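Local coordinates for methyl-accepting chemotaxis sensory transducer (PDB 4K08), which probably senses small molecules in the periplasm through a PAS-like Cache domain and passes the signal on to the chemotaxis machinery, at residues E6-V11 / S139-D144; W59-E64 / E95-V100; Y84-G89 / D109-K114; R103-V108 / I124-Q129. One frame throughout, in Å; residues are numbered along the deposited sequence.

The four contacts build one PAS-like sensor domain around its antiparallel sheet. Contact 1 sets the long N-terminal helix against strand 135-142, and contact 2 brings helix 92-103 onto strand 59-62. Contact 4 pairs the two strands of the hairpin 105-113/120-130, whose first strand runs on into contact 3. Centres of contacts 2 and 4 lie about 9 Å apart, those of contacts 1 and 2 about 19 Å. Y110 of contact 3 ties three contacts together: its OH is 2.6 Å from S125 OG of contact 4, and its ring meets F96 of contact 2. An acetate, probably from the crystallisation liquor, lies beside Y110 and W112; the side chains of W59 and S125 come within about 4 Å of it.

Contact 1: E6-V11 / S139-D144; sequences ERQAKV and SGLYVD
R7 and L141 meet where the long N-terminal helix of the Cache domain packs along the last strand of the PAS-like sheet; the two segments run nearly antiparallel, and their axes approach to 8.2 Å. CG of R7 lies beside the backbone N, anti to the carbonyl carbon, and the chain bends at chi3 (63°), which turns NE out of the extended line of the chain. At the edge of the guanidinium, close to its plane, lies the carbonyl oxygen of Y142, to which R7 NH2 donates over 3.3 Å. The donor stands above the carbonyl plane, and NH1 adds weak bonds to the same oxygen and to V143 O. One face of the guanidinium is covered, toward its rim, by L141 CD1 at 3.7 Å above the plane. An alanine here would probably leave the carbonyls of Y142 and V143 without these donors and uncover L141 CD1.

L141 holds CG between its backbone N and carbonyl carbon (chi1 60°), and its other methyl, CD2, faces the helix. That methyl lies 3.8 Å from Q8 CG and equally close to V11 CG2, the valine and leucine side chains crossing at about a right angle. V11 CG1, anti to the backbone N, reaches farther down the strand and comes to 3.2 Å from S139 O.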
loop_
_atom_site.group_PDB
_atom_site.type_symbol
_atom_site.label_atom_id
_atom_site.label_comp_id
_atom_site.label_asym_id
_atom_site.label_seq_id
_atom_site.Cartn_x
_atom_site.Cartn_y
_atom_site.Cartn_z
ATOM N N GLU A 6 4.298 1.968 -18.869
ATOM C CA GLU A 6 3.532 0.735 -19.022
ATOM C C GLU A 6 3.541 -0.090 -17.727
ATOM O O GLU A 6 2.503 -0.613 -17.298
ATOM C CB GLU A 6 4.089 -0.104 -20.186
ATOM C CG GLU A 6 3.583 -1.554 -20.209
ATOM N N ARG A 7 4.719 -0.202 -17.119
ATOM C CA ARG A 7 4.866 -0.875 -15.837
ATOM C C ARG A 7 4.149 -0.095 -14.726
ATOM O O ARG A 7 3.540 -0.696 -13.834
ATOM C CB ARG A 7 6.341 -1.033 -15.470
ATOM C CG ARG A 7 7.180 -1.798 -16.490
ATOM C CD ARG A 7 8.623 -1.985 -16.002
ATOM N NE ARG A 7 8.677 -2.791 -14.780
ATOM C CZ ARG A 7 9.629 -2.702 -13.837
ATOM N NH1 ARG A 7 10.633 -1.830 -13.956
ATOM N NH2 ARG A 7 9.565 -3.500 -12.761
ATOM N N GLN A 8 4.227 1.239 -14.775
ATOM C CA GLN A 8 3.527 2.056 -13.784
ATOM C C GLN A 8 2.040 1.872 -13.942
ATOM O O GLN A 8 1.326 1.842 -12.952
ATOM C CB GLN A 8 3.873 3.544 -13.916
ATOM C CG GLN A 8 5.220 3.915 -13.338
ATOM C CD GLN A 8 5.404 5.423 -13.245
ATOM O OE1 GLN A 8 6.454 5.946 -13.598
ATOM N NE2 GLN A 8 4.382 6.126 -12.749
ATOM N N ALA A 9 1.573 1.764 -15.186
ATOM C CA ALA A 9 0.162 1.507 -15.443
ATOM C C ALA A 9 -0.249 0.152 -14.878
ATOM O O ALA A 9 -1.360 -0.005 -14.404
ATOM C CB ALA A 9 -0.142 1.565 -16.946
ATOM N N LYS A 10 0.629 -0.831 -14.924
ATOM C CA LYS A 10 0.257 -2.128 -14.380
ATOM C C LYS A 10 0.188 -2.113 -12.851
ATOM O O LYS A 10 -0.687 -2.738 -12.279
ATOM C CB LYS A 10 1.198 -3.243 -14.841
ATOM C CG LYS A 10 0.763 -4.601 -14.279
ATOM C CD LYS A 10 1.207 -5.736 -15.129
ATOM C CE LYS A 10 0.714 -7.060 -14.573
ATOM N NZ LYS A 10 1.449 -8.177 -15.263
ATOM N N VAL A 11 1.122 -1.426 -12.201
ATOM C CA VAL A 11 1.092 -1.251 -10.750
ATOM C C VAL A 11 -0.189 -0.489 -10.369
ATOM O O VAL A 11 -0.941 -0.903 -9.472
ATOM C CB VAL A 11 2.348 -0.519 -10.255
ATOM C CG1 VAL A 11 2.191 -0.059 -8.812
ATOM C CG2 VAL A 11 3.587 -1.447 -10.388
ATOM N N SER A 139 1.178 -0.435 -3.693
ATOM C CA SER A 139 2.069 -1.442 -4.273
ATOM C C SER A 139 3.022 -0.671 -5.171
ATOM O O SER A 139 2.666 0.415 -5.647
ATOM C CB SER A 139 1.303 -2.504 -5.095
ATOM O OG SER A 139 2.180 -3.535 -5.532
ATOM N N GLY A 140 4.229 -1.194 -5.385
ATOM C CA GLY A 140 5.189 -0.518 -6.252
ATOM C C GLY A 140 5.996 -1.460 -7.148
ATOM O O GLY A 140 6.015 -2.682 -6.942
ATOM N N LEU A 141 6.678 -0.885 -8.139
ATOM C CA LEU A 141 7.624 -1.636 -8.966
ATOM C C LEU A 141 9.045 -1.207 -8.582
ATOM O O LEU A 141 9.291 -0.077 -8.097
ATOM C CB LEU A 141 7.379 -1.367 -10.465
ATOM C CG LEU A 141 7.536 0.143 -10.803
ATOM C CD1 LEU A 141 8.870 0.420 -11.446
ATOM C CD2 LEU A 141 6.445 0.662 -11.697
ATOM N N TYR A 142 9.979 -2.108 -8.821
ATOM C CA TYR A 142 11.375 -1.838 -8.590
ATOM C C TYR A 142 11.939 -1.391 -9.945
ATOM O O TYR A 142 11.929 -2.147 -10.933
ATOM C CB TYR A 142 12.078 -3.055 -8.007
ATOM C CG TYR A 142 11.553 -3.323 -6.603
ATOM C CD1 TYR A 142 12.156 -2.698 -5.481
ATOM C CD2 TYR A 142 10.424 -4.154 -6.394
ATOM C CE1 TYR A 142 11.641 -2.883 -4.172
ATOM C CE2 TYR A 142 9.901 -4.369 -5.088
ATOM C CZ TYR A 142 10.510 -3.734 -3.991
ATOM O OH TYR A 142 10.035 -3.920 -2.716
ATOM N N VAL A 143 12.348 -0.124 -9.969
ATOM C CA VAL A 143 12.836 0.531 -11.185
ATOM C C VAL A 143 13.818 -0.340 -11.957
ATOM O O VAL A 143 13.680 -0.457 -13.168
ATOM C CB VAL A 143 13.510 1.893 -10.909
ATOM C CG1 VAL A 143 14.136 2.444 -12.230
ATOM C CG2 VAL A 143 12.508 2.896 -10.295
ATOM N N ASP A 144 14.777 -0.965 -11.278
ATOM C CA ASP A 144 15.771 -1.789 -11.971
ATOM C C ASP A 144 15.252 -3.190 -12.347
ATOM O O ASP A 144 14.629 -3.899 -11.540
ATOM C CB ASP A 144 17.036 -1.902 -11.116
#

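Contact 2: W59-E64 / E95-V100; sequences WVNDLE and EFVRTV
OD1 of N61 accepts the indole N-H of W59 over 3.0 Å (W59 NE1) and also lies at the edge of the F96 ring, 3.9 Å from its CD2. This is the place where helix 92-103 of the PAS-like Cache fold lies across one face of the sheet, at 78° to strand 59-62. The W59 bond is planar on both sides: OD1 sits in the ring plane, and the indole nitrogen lies in the plane of the amide carbonyl. The other end of the amide, ND2, donates to D62 O at 2.9 Å, so bonds at both ends fix the rotation of N61.

The six-membered ring of W59 runs near parallel to F96, with planes 29° apart, but the rings are slid apart and barely overlap. Their meeting is tight, CZ2 of W59 lying 3.2 Å from CE2 of F96. Replaced by an alanine, W59 would probably leave N61 OD1 without its N-H donor and open a gap beside F96. Y110 closes on F96 edge-to-face, and V127 of strand 120-130 also touches both rings.

Farther along, where the chain leaves the strand, V97 takes over. Its CG2 meets D62 O, while CG1, anti to the backbone N (chi1 164°), lies 3.6 Å from L63 O. L63 turns its end back toward the helix, where CD2 touches V97 CG1 at 4.1 Å and V100 CG2 at 4.3 Å.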
loop_
_atom_site.group_PDB
_atom_site.type_symbol
_atom_site.label_atom_id
_atom_site.label_comp_id
_atom_site.label_asym_id
_atom_site.label_seq_id
_atom_site.Cartn_x
_atom_site.Cartn_y
_atom_site.Cartn_z
ATOM N N TRP A 59 0.744 -3.367 0.635
ATOM C CA TRP A 59 0.769 -3.150 2.074
ATOM C C TRP A 59 -0.359 -2.181 2.405
ATOM O O TRP A 59 -0.908 -1.525 1.533
ATOM C CB TRP A 59 2.116 -2.510 2.554
ATOM C CG TRP A 59 2.199 -1.030 2.139
ATOM C CD1 TRP A 59 1.751 0.086 2.864
ATOM C CD2 TRP A 59 2.703 -0.509 0.897
ATOM N NE1 TRP A 59 1.993 1.245 2.149
ATOM C CE2 TRP A 59 2.522 0.921 0.929
ATOM C CE3 TRP A 59 3.273 -1.093 -0.242
ATOM C CZ2 TRP A 59 2.917 1.755 -0.125
ATOM C CZ3 TRP A 59 3.686 -0.233 -1.318
ATOM C CH2 TRP A 59 3.498 1.167 -1.241
ATOM N N VAL A 60 -0.693 -2.086 3.684
ATOM C CA VAL A 60 -1.692 -1.159 4.131
ATOM C C VAL A 60 -1.115 -0.369 5.297
ATOM O O VAL A 60 -0.578 -0.951 6.248
ATOM C CB VAL A 60 -2.976 -1.887 4.615
ATOM C CG1 VAL A 60 -3.990 -0.816 5.158
ATOM C CG2 VAL A 60 -3.583 -2.762 3.485
ATOM N N ASN A 61 -1.214 0.954 5.235
ATOM C CA ASN A 61 -0.957 1.750 6.428
ATOM C C ASN A 61 -2.116 2.714 6.675
ATOM O O ASN A 61 -2.944 2.880 5.795
ATOM C CB ASN A 61 0.404 2.486 6.367
ATOM C CG ASN A 61 0.476 3.533 5.252
ATOM O OD1 ASN A 61 0.923 3.244 4.133
ATOM N ND2 ASN A 61 0.058 4.761 5.564
ATOM N N ASP A 62 -2.172 3.325 7.860
ATOM C CA ASP A 62 -3.257 4.295 8.140
ATOM C C ASP A 62 -2.716 5.712 8.093
ATOM O O ASP A 62 -1.566 5.943 7.646
ATOM C CB ASP A 62 -4.002 4.048 9.480
ATOM C CG ASP A 62 -3.123 4.262 10.728
ATOM O OD1 ASP A 62 -2.079 4.984 10.701
ATOM O OD2 ASP A 62 -3.489 3.667 11.773
ATOM N N LEU A 63 -3.537 6.664 8.539
ATOM C CA LEU A 63 -3.232 8.073 8.295
ATOM C C LEU A 63 -2.329 8.718 9.340
ATOM O O LEU A 63 -1.856 9.831 9.135
ATOM C CB LEU A 63 -4.547 8.873 8.130
ATOM C CG LEU A 63 -5.389 8.374 6.934
ATOM C CD1 LEU A 63 -6.709 9.131 6.879
ATOM C CD2 LEU A 63 -4.639 8.486 5.606
ATOM N N GLU A 64 -2.059 8.020 10.441
ATOM C CA GLU A 64 -1.174 8.549 11.478
ATOM C C GLU A 64 0.182 9.099 10.941
ATOM O O GLU A 64 0.549 10.207 11.306
ATOM C CB GLU A 64 -0.974 7.522 12.612
ATOM C CG GLU A 64 -0.260 8.090 13.861
ATOM C CD GLU A 64 -0.180 7.089 15.016
ATOM O OE1 GLU A 64 -0.930 6.068 15.006
ATOM O OE2 GLU A 64 0.651 7.308 15.924
ATOM N N GLU A 95 4.706 10.918 3.077
ATOM C CA GLU A 95 4.406 11.367 1.719
ATOM C C GLU A 95 3.215 10.610 1.102
ATOM O O GLU A 95 2.443 11.183 0.338
ATOM C CB GLU A 95 5.653 11.313 0.827
ATOM C CG GLU A 95 6.682 12.405 1.150
ATOM C CD GLU A 95 6.117 13.823 1.000
ATOM O OE1 GLU A 95 5.738 14.178 -0.140
ATOM O OE2 GLU A 95 6.028 14.566 2.017
ATOM N N PHE A 96 3.044 9.333 1.440
ATOM C CA PHE A 96 1.834 8.605 1.016
ATOM C C PHE A 96 0.572 9.285 1.565
ATOM O O PHE A 96 -0.417 9.450 0.862
ATOM C CB PHE A 96 1.817 7.164 1.543
ATOM C CG PHE A 96 2.947 6.302 1.041
ATOM C CD1 PHE A 96 3.660 6.638 -0.099
ATOM C CD2 PHE A 96 3.259 5.108 1.698
ATOM C CE1 PHE A 96 4.696 5.820 -0.548
ATOM C CE2 PHE A 96 4.304 4.292 1.256
ATOM C CZ PHE A 96 5.009 4.644 0.126
ATOM N N VAL A 97 0.607 9.601 2.853
ATOM C CA VAL A 97 -0.571 10.149 3.527
ATOM C C VAL A 97 -0.894 11.525 2.939
ATOM O O VAL A 97 -2.066 11.813 2.679
ATOM C CB VAL A 97 -0.402 10.193 5.088
ATOM C CG1 VAL A 97 -1.476 11.157 5.792
ATOM C CG2 VAL A 97 -0.422 8.785 5.633
ATOM N N ARG A 98 0.136 12.349 2.693
ATOM C CA ARG A 98 -0.074 13.671 2.070
ATOM C C ARG A 98 -0.650 13.541 0.669
ATOM O O ARG A 98 -1.539 14.272 0.289
ATOM C CB ARG A 98 1.226 14.484 1.993
ATOM C CG ARG A 98 1.711 15.051 3.320
ATOM C CD ARG A 98 2.770 16.157 3.081
ATOM N NE ARG A 98 4.092 15.763 3.560
ATOM C CZ ARG A 98 4.374 15.535 4.851
ATOM N NH1 ARG A 98 5.623 15.153 5.216
ATOM N NH2 ARG A 98 3.394 15.668 5.785
ATOM N N THR A 99 -0.146 12.579 -0.091
ATOM C CA THR A 99 -0.603 12.353 -1.455
ATOM C C THR A 99 -2.064 11.921 -1.500
ATOM O O THR A 99 -2.822 12.404 -2.340
ATOM C CB THR A 99 0.234 11.233 -2.117
ATOM O OG1 THR A 99 1.611 11.622 -2.106
ATOM C CG2 THR A 99 -0.230 10.961 -3.549
ATOM N N VAL A 100 -2.471 10.971 -0.652
ATOM C CA VAL A 100 -3.853 10.517 -0.738
ATOM C C VAL A 100 -4.763 11.581 -0.079
ATOM O O VAL A 100 -5.858 11.810 -0.567
ATOM C CB VAL A 100 -4.148 9.124 -0.118
ATOM C CG1 VAL A 100 -3.160 7.991 -0.708
ATOM C CG2 VAL A 100 -4.112 9.186 1.394
#

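Contact 3: Y84-G89 / D109-K114; sequences YRDPNG and DYLWPK. With ACT (acetate ion), chain C.
Y84 and W112 set their rings almost parallel, 26° apart, but displaced, with centroids separated by 5.3 Å, so that they barely overlap. With CG anti to the backbone N (chi1 -180°), the Y84 ring reaches out to W112. The side chains themselves cross at about a right angle, and the phenol end of Y84 does the touching: its OH lies 3.2 Å from W112 CZ3, with CZ close behind. A water in the plane of the Y84 ring joins its hydroxyl to L111 O, to which the water donates.

D86 approaches strand 105-113 beside L111. The backbone N of L111 donates to D86 OD2 over 2.9 Å, on its anti side and somewhat out of the carboxylate plane. CG of D86 sits between its backbone N and carbonyl carbon (chi1 71°), and OD1 turns back to its own loop, where it takes a weak bond from N88 N and a hydrogen bond from K90 N, just after the type I turn D86-G89. L111 crosses D86 at about a right angle and carries CD1 onto P87 CD, 3.9 Å away, and onto N88.

Y110 OH donates to acetate OXT, which lies in the plane of the ring, in a short 2.5 Å bond, whereas acetate O lies 3.1 Å above one face of W112, toward its rim, opposite the face under P113 CD. Y57, H70 and K123 complete the site. The acetate, probably from the crystallisation liquor, marks what is consistent with the ligand pocket of a Cache sensor domain, whose wall the loop reaches through Y84, lying against W112.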
loop_
_atom_site.group_PDB
_atom_site.type_symbol
_atom_site.label_atom_id
_atom_site.label_comp_id
_atom_site.label_asym_id
_atom_site.label_seq_id
_atom_site.Cartn_x
_atom_site.Cartn_y
_atom_site.Cartn_z
ATOM N N TYR A 84 9.491 7.687 9.743
ATOM C CA TYR A 84 10.212 6.599 9.042
ATOM C C TYR A 84 10.859 7.225 7.792
ATOM O O TYR A 84 10.156 7.830 6.979
ATOM C CB TYR A 84 9.261 5.461 8.616
ATOM C CG TYR A 84 9.993 4.325 7.899
ATOM C CD1 TYR A 84 10.631 4.553 6.670
ATOM C CD2 TYR A 84 10.110 3.072 8.480
ATOM C CE1 TYR A 84 11.345 3.527 5.995
ATOM C CE2 TYR A 84 10.789 2.034 7.820
ATOM C CZ TYR A 84 11.436 2.297 6.578
ATOM O OH TYR A 84 12.090 1.312 5.902
ATOM N N ARG A 85 12.184 7.135 7.661
ATOM C CA ARG A 85 12.857 7.677 6.464
ATOM C C ARG A 85 13.603 6.595 5.689
ATOM O O ARG A 85 14.177 5.721 6.297
ATOM C CB ARG A 85 13.896 8.749 6.851
ATOM C CG ARG A 85 13.315 9.933 7.619
ATOM C CD ARG A 85 14.447 10.947 7.987
ATOM N NE ARG A 85 13.886 12.033 8.781
ATOM C CZ ARG A 85 13.415 13.175 8.286
ATOM N NH1 ARG A 85 13.452 13.430 6.973
ATOM N NH2 ARG A 85 12.927 14.086 9.131
ATOM N N ASP A 86 13.642 6.689 4.361
ATOM C CA ASP A 86 14.502 5.798 3.588
ATOM C C ASP A 86 15.950 6.356 3.717
ATOM O O ASP A 86 16.148 7.366 4.426
ATOM C CB ASP A 86 13.989 5.652 2.141
ATOM C CG ASP A 86 14.172 6.928 1.271
ATOM O OD1 ASP A 86 14.850 7.902 1.690
ATOM O OD2 ASP A 86 13.620 6.919 0.129
ATOM N N PRO A 87 16.954 5.708 3.068
ATOM C CA PRO A 87 18.335 6.184 3.271
ATOM C C PRO A 87 18.602 7.544 2.667
ATOM O O PRO A 87 19.670 8.090 2.959
ATOM C CB PRO A 87 19.199 5.120 2.558
ATOM C CG PRO A 87 18.351 3.856 2.587
ATOM C CD PRO A 87 16.917 4.370 2.426
ATOM N N ASN A 88 17.744 8.062 1.791
ATOM C CA ASN A 88 17.948 9.438 1.344
ATOM C C ASN A 88 17.148 10.422 2.226
ATOM O O ASN A 88 16.967 11.589 1.868
ATOM C CB ASN A 88 17.621 9.659 -0.130
ATOM C CG ASN A 88 18.122 11.038 -0.633
ATOM O OD1 ASN A 88 19.175 11.510 -0.224
ATOM N ND2 ASN A 88 17.341 11.685 -1.484
ATOM N N GLY A 89 16.713 9.956 3.391
ATOM C CA GLY A 89 16.011 10.820 4.326
ATOM C C GLY A 89 14.528 11.056 4.037
ATOM O O GLY A 89 13.876 11.819 4.756
ATOM N N ASP A 109 7.805 8.003 -5.208
ATOM C CA ASP A 109 9.037 7.252 -5.372
ATOM C C ASP A 109 9.900 7.356 -4.121
ATOM O O ASP A 109 9.833 8.325 -3.399
ATOM C CB ASP A 109 9.781 7.638 -6.668
ATOM C CG ASP A 109 9.993 9.112 -6.806
ATOM O OD1 ASP A 109 10.470 9.765 -5.841
ATOM O OD2 ASP A 109 9.689 9.633 -7.901
ATOM N N TYR A 110 10.660 6.309 -3.831
ATOM C CA TYR A 110 11.445 6.231 -2.604
ATOM C C TYR A 110 12.309 4.983 -2.736
ATOM O O TYR A 110 12.238 4.288 -3.755
ATOM C CB TYR A 110 10.531 6.114 -1.336
ATOM C CG TYR A 110 9.508 4.979 -1.429
ATOM C CD1 TYR A 110 8.347 5.133 -2.183
ATOM C CD2 TYR A 110 9.716 3.747 -0.775
ATOM C CE1 TYR A 110 7.383 4.081 -2.271
ATOM C CE2 TYR A 110 8.737 2.673 -0.869
ATOM C CZ TYR A 110 7.603 2.866 -1.626
ATOM O OH TYR A 110 6.652 1.868 -1.737
ATOM N N LEU A 111 13.112 4.710 -1.711
ATOM C CA LEU A 111 13.997 3.562 -1.678
ATOM C C LEU A 111 13.449 2.530 -0.698
ATOM O O LEU A 111 13.172 2.863 0.469
ATOM C CB LEU A 111 15.400 3.978 -1.201
ATOM C CG LEU A 111 16.119 5.047 -2.054
ATOM C CD1 LEU A 111 17.194 5.811 -1.216
ATOM C CD2 LEU A 111 16.719 4.323 -3.300
ATOM N N TRP A 112 13.374 1.283 -1.141
ATOM C CA TRP A 112 12.794 0.193 -0.347
ATOM C C TRP A 112 13.382 -1.135 -0.851
ATOM O O TRP A 112 13.603 -1.308 -2.054
ATOM C CB TRP A 112 11.260 0.141 -0.486
ATOM C CG TRP A 112 10.646 -0.680 0.626
ATOM C CD1 TRP A 112 10.380 -2.045 0.639
ATOM C CD2 TRP A 112 10.195 -0.163 1.885
ATOM N NE1 TRP A 112 9.794 -2.387 1.857
ATOM C CE2 TRP A 112 9.683 -1.248 2.635
ATOM C CE3 TRP A 112 10.184 1.126 2.452
ATOM C CZ2 TRP A 112 9.159 -1.089 3.937
ATOM C CZ3 TRP A 112 9.644 1.294 3.765
ATOM C CH2 TRP A 112 9.160 0.176 4.490
ATOM N N PRO A 113 13.676 -2.057 0.076
ATOM C CA PRO A 113 14.252 -3.336 -0.383
ATOM C C PRO A 113 13.280 -4.205 -1.184
ATOM O O PRO A 113 12.046 -4.126 -1.075
ATOM C CB PRO A 113 14.637 -4.068 0.907
ATOM C CG PRO A 113 13.975 -3.315 2.047
ATOM C CD PRO A 113 13.546 -1.956 1.543
ATOM N N LYS A 114 13.879 -5.061 -1.998
ATOM C CA LYS A 114 13.157 -6.138 -2.659
ATOM C C LYS A 114 12.810 -7.192 -1.574
ATOM O O LYS A 114 13.543 -7.336 -0.591
ATOM C CB LYS A 114 14.029 -6.737 -3.779
ATOM C CG LYS A 114 14.020 -5.851 -5.043
ATOM C CD LYS A 114 14.786 -6.470 -6.220
ATOM C CE LYS A 114 14.601 -5.625 -7.489
ATOM N NZ LYS A 114 15.505 -6.054 -8.651
HETATM C C ACT C . 6.779 -0.607 0.563
HETATM O O ACT C . 6.879 -1.832 0.948
HETATM O OXT ACT C . 7.143 -0.316 -0.606
HETATM C CH3 ACT C . 6.233 0.526 1.442
HETATM O O HOH W 1 13.741 2.156 3.332
#

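Contact 4: R103-V108 / I124-Q129; sequences RGSGFV and ISFVTQ
F107 and F126 form the tight centre of a beta hairpin, strands 105-113 and 120-130 of the PAS-like antiparallel sheet. The edge of F126 points at the face of F107 in a T-shaped stack, with planes at 65°, and CD1 of F126 stands 3.6 Å above the middle of the F107 ring. CG anti to the backbone N (chi1 -163°) sends the F126 ring across toward F107 and G106, CE1 lying 3.5 Å from G106 CA; with that glycine's positive phi, a CB would be jammed against the carbonyl O of S105.

Backbone bonds lock this part. G106 and V127 are a hydrogen-bonded pair, V127 N reaching G106 O at 3.0 Å. V108 and S125 form another, with V108 N donating to S125 O over 2.9 Å. Between them F107 and F126 are a non-hydrogen-bonded pair, and F107 CA makes a CA-H...O contact with S125 O. Helix 5-30 packs on the F107/F126 side through Q8, R12 and V15; helix 92-103 packs on V108 and V127.

The other end is looser. S105 touches the far tip of F126, OG to CZ at 3.4 Å, but G104, which leaves helix 92-103 with positive phi, has its carbonyl O 3.7 Å from Q129 N without bonding it. That nitrogen is buried and has no partner in the model. Q129 is itself partly exposed, and its extended chain approaches G104 only loosely, its NE2 lying 3.9 Å from G104 CA.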
loop_
_atom_site.group_PDB
_atom_site.type_symbol
_atom_site.label_atom_id
_atom_site.label_comp_id
_atom_site.label_asym_id
_atom_site.label_seq_id
_atom_site.Cartn_x
_atom_site.Cartn_y
_atom_site.Cartn_z
ATOM N N ARG A 103 -4.628 14.358 -2.895
ATOM C CA ARG A 103 -4.967 14.069 -4.307
ATOM C C ARG A 103 -5.866 12.830 -4.535
ATOM O O ARG A 103 -6.264 12.544 -5.668
ATOM C CB ARG A 103 -3.683 13.914 -5.110
ATOM N N GLY A 104 -6.169 12.106 -3.457
ATOM C CA GLY A 104 -6.939 10.871 -3.531
ATOM C C GLY A 104 -6.044 9.637 -3.774
ATOM O O GLY A 104 -6.246 8.560 -3.197
ATOM N N SER A 105 -5.039 9.794 -4.625
ATOM C CA SER A 105 -4.187 8.682 -5.002
ATOM C C SER A 105 -3.052 9.281 -5.811
ATOM O O SER A 105 -3.104 10.488 -6.124
ATOM C CB SER A 105 -4.981 7.689 -5.838
ATOM O OG SER A 105 -5.292 8.292 -7.077
ATOM N N GLY A 106 -2.033 8.475 -6.131
ATOM C CA GLY A 106 -0.901 8.955 -6.933
ATOM C C GLY A 106 0.381 8.132 -6.776
ATOM O O GLY A 106 0.450 7.237 -5.922
ATOM N N PHE A 107 1.397 8.441 -7.585
ATOM C CA PHE A 107 2.705 7.769 -7.481
ATOM C C PHE A 107 3.629 8.478 -6.491
ATOM O O PHE A 107 3.637 9.708 -6.414
ATOM C CB PHE A 107 3.403 7.690 -8.851
ATOM C CG PHE A 107 2.711 6.786 -9.816
ATOM C CD1 PHE A 107 2.914 5.395 -9.767
ATOM C CD2 PHE A 107 1.814 7.301 -10.739
ATOM C CE1 PHE A 107 2.245 4.554 -10.649
ATOM C CE2 PHE A 107 1.151 6.464 -11.612
ATOM C CZ PHE A 107 1.373 5.086 -11.574
ATOM N N VAL A 108 4.397 7.699 -5.726
ATOM C CA VAL A 108 5.417 8.259 -4.840
ATOM C C VAL A 108 6.635 7.375 -5.052
ATOM O O VAL A 108 6.500 6.121 -5.069
ATOM C CB VAL A 108 5.016 8.233 -3.319
ATOM C CG1 VAL A 108 6.192 8.691 -2.438
ATOM C CG2 VAL A 108 3.774 9.090 -3.042
ATOM N N ILE A 124 8.947 2.766 -7.261
ATOM C CA ILE A 124 7.882 3.692 -7.602
ATOM C C ILE A 124 6.545 3.023 -7.252
ATOM O O ILE A 124 6.208 1.973 -7.824
ATOM C CB ILE A 124 7.906 4.094 -9.118
ATOM C CG1 ILE A 124 9.254 4.767 -9.492
ATOM C CG2 ILE A 124 6.753 5.025 -9.414
ATOM C CD1 ILE A 124 9.403 5.065 -10.984
ATOM N N SER A 125 5.808 3.595 -6.301
ATOM C CA SER A 125 4.563 2.964 -5.856
ATOM C C SER A 125 3.342 3.801 -6.182
ATOM O O SER A 125 3.391 5.055 -6.152
ATOM C CB SER A 125 4.619 2.686 -4.358
ATOM O OG SER A 125 5.558 1.658 -4.071
ATOM N N PHE A 126 2.253 3.127 -6.531
ATOM C CA PHE A 126 0.950 3.781 -6.539
ATOM C C PHE A 126 0.220 3.537 -5.206
ATOM O O PHE A 126 0.066 2.373 -4.771
ATOM C CB PHE A 126 0.085 3.302 -7.696
ATOM C CG PHE A 126 -1.088 4.221 -7.989
ATOM C CD1 PHE A 126 -0.883 5.446 -8.642
ATOM C CD2 PHE A 126 -2.373 3.877 -7.596
ATOM C CE1 PHE A 126 -1.950 6.303 -8.922
ATOM C CE2 PHE A 126 -3.456 4.730 -7.863
ATOM C CZ PHE A 126 -3.239 5.947 -8.526
ATOM N N VAL A 127 -0.204 4.626 -4.560
ATOM C CA VAL A 127 -0.995 4.544 -3.330
ATOM C C VAL A 127 -2.396 5.105 -3.507
ATOM O O VAL A 127 -2.632 6.062 -4.252
ATOM C CB VAL A 127 -0.343 5.269 -2.157
ATOM C CG1 VAL A 127 0.929 4.522 -1.718
ATOM C CG2 VAL A 127 -0.095 6.803 -2.494
ATOM N N THR A 128 -3.333 4.482 -2.814
ATOM C CA THR A 128 -4.722 4.905 -2.881
ATOM C C THR A 128 -5.310 4.859 -1.474
ATOM O O THR A 128 -4.668 4.374 -0.558
ATOM C CB THR A 128 -5.509 4.047 -3.869
ATOM O OG1 THR A 128 -6.778 4.675 -4.112
ATOM C CG2 THR A 128 -5.683 2.641 -3.320
ATOM N N GLN A 129 -6.513 5.381 -1.274
ATOM C CA GLN A 129 -7.057 5.406 0.082
ATOM C C GLN A 129 -8.402 4.718 0.116
ATOM O O GLN A 129 -9.108 4.636 -0.904
ATOM C CB GLN A 129 -7.222 6.854 0.592
ATOM C CG GLN A 129 -8.303 7.591 -0.150
ATOM C CD GLN A 129 -8.459 9.043 0.287
ATOM O OE1 GLN A 129 -7.931 9.479 1.338
ATOM N NE2 GLN A 129 -9.209 9.801 -0.513
#